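Local coordinates for protein alternansucrase (Leuconostoc mesenteroides, PDB 6HVG) that belongs to glycoside hydrolase family 70, large multidomain enzymes built round a TIM-barrel-type catalytic domain, and carries a bound calcium ion, at residues V620-V623 with D624-D627. Numbering follows the deposited sequence.
Sequences VDAV and DNVD. With CA (calcium ion), chain C.
Asn625 turns the oxygen of its carboxamide back toward Ala622, with OD1 3.4 Å from the methyl CB of Ala622. Two torsions of Asn625 set this up: chi1 (-43°) stands CG beside the backbone N and anti to the carbonyl carbon, and chi2 near 90° turns OD1 toward Ala622. The nitrogen end, ND2, donates to the backbone O of Ser574. The backbone N of Asn625 gives a hydrogen bond of 3.1 Å to Ala622 O. With Val623 and Asp624 at its corners, this bond closes a type I beta turn, and Ala622 enters it in a left-handed backbone conformation. The turn belongs to the loop between strand 617-620 of the parallel barrel sheet and helix 629-642, a beta-alpha loop of the TIM-barrel domain, which in family 70 is circularly permuted. Val626, the residue after the turn, sets both methyls against carbonyl oxygens of its first two residues: CG1 is 3.7 Å from Ala622 O, while CG2, between its own backbone N and carbonyl carbon, approaches Val623 O at 3.5 Å. Val623 and Asp624 send their side chains outward from the turn at a slant to each other, CG1 of the valine 3.9 Å from OD1 of the aspartate. Val623 also packs on Leu658, and Asp624 OD2 accepts a hydrogen bond from the backbone N of Asn662. Asn625 binds calcium through its backbone O at 2.3 Å, while its backbone N is held in the turn; Glu575, Asp581 and Asp1159 are further ligands, and a water coordinates the ion at 2.4 Å.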
loop_
_atom_site.group_PDB
_atom_site.type_symbol
_atom_site.label_atom_id
_atom_site.label_comp_id
_atom_site.label_asym_id
_atom_site.label_seq_id
_atom_site.Cartn_x
_atom_site.Cartn_y
_atom_site.Cartn_z
ATOM N N VAL A 620 6.343 20.080 5.200
ATOM C CA VAL A 620 5.238 19.470 5.922
ATOM C C VAL A 620 4.961 18.122 5.288
ATOM O O VAL A 620 4.453 18.048 4.163
ATOM C CB VAL A 620 3.971 20.366 5.893
ATOM C CG1 VAL A 620 2.876 19.795 6.786
ATOM C CG2 VAL A 620 4.308 21.787 6.337
ATOM N N ASP A 621 5.317 17.063 6.011
ATOM C CA ASP A 621 5.117 15.680 5.559
ATOM C C ASP A 621 3.637 15.307 5.653
ATOM O O ASP A 621 2.978 15.621 6.636
ATOM C CB ASP A 621 5.953 14.741 6.437
ATOM C CG ASP A 621 5.769 13.257 6.095
ATOM O OD1 ASP A 621 6.274 12.791 5.028
ATOM O OD2 ASP A 621 5.132 12.546 6.932
ATOM N N ALA A 622 3.120 14.649 4.622
ATOM C CA ALA A 622 1.831 13.953 4.664
ATOM C C ALA A 622 0.670 14.887 4.937
ATOM O O ALA A 622 -0.146 14.637 5.820
ATOM C CB ALA A 622 1.878 12.852 5.719
ATOM N N VAL A 623 0.607 15.969 4.177
ATOM C CA VAL A 623 -0.388 17.018 4.387
ATOM C C VAL A 623 -1.822 16.489 4.353
ATOM O O VAL A 623 -2.649 16.863 5.177
ATOM C CB VAL A 623 -0.214 18.127 3.326
ATOM C CG1 VAL A 623 -1.376 19.123 3.325
ATOM C CG2 VAL A 623 1.096 18.868 3.561
ATOM N N ASP A 624 -2.112 15.626 3.386
ATOM C CA ASP A 624 -3.456 15.120 3.198
ATOM C C ASP A 624 -3.869 14.057 4.218
ATOM O O ASP A 624 -5.033 13.663 4.270
ATOM C CB ASP A 624 -3.592 14.609 1.774
ATOM C CG ASP A 624 -3.504 15.737 0.725
ATOM O OD1 ASP A 624 -3.719 16.923 1.087
ATOM O OD2 ASP A 624 -3.245 15.429 -0.468
ATOM N N ASN A 625 -2.922 13.605 5.045
ATOM C CA ASN A 625 -3.181 12.569 6.042
ATOM C C ASN A 625 -3.293 13.093 7.487
ATOM O O ASN A 625 -3.278 12.291 8.428
ATOM C CB ASN A 625 -2.065 11.548 5.983
ATOM C CG ASN A 625 -1.691 11.207 4.580
ATOM O OD1 ASN A 625 -0.842 11.868 3.987
ATOM N ND2 ASN A 625 -2.267 10.135 4.056
ATOM N N VAL A 626 -3.399 14.414 7.645
ATOM C CA VAL A 626 -3.490 15.079 8.935
ATOM C C VAL A 626 -4.513 16.224 8.899
ATOM O O VAL A 626 -5.099 16.515 7.859
ATOM C CB VAL A 626 -2.131 15.656 9.375
ATOM C CG1 VAL A 626 -1.072 14.563 9.417
ATOM C CG2 VAL A 626 -1.694 16.823 8.492
ATOM N N ASP A 627 -4.755 16.832 10.057
ATOM C CA ASP A 627 -5.692 17.962 10.187
ATOM C C ASP A 627 -5.056 19.230 9.624
ATOM O O ASP A 627 -3.989 19.669 10.069
ATOM C CB ASP A 627 -6.101 18.171 11.656
ATOM C CG ASP A 627 -7.293 19.110 11.818
ATOM O OD1 ASP A 627 -7.317 20.210 11.229
ATOM O OD2 ASP A 627 -8.206 18.760 12.571
HETATM CA CA CA C . -3.313 10.974 10.298
HETATM O O HOH W 1 -2.241 12.262 11.975
#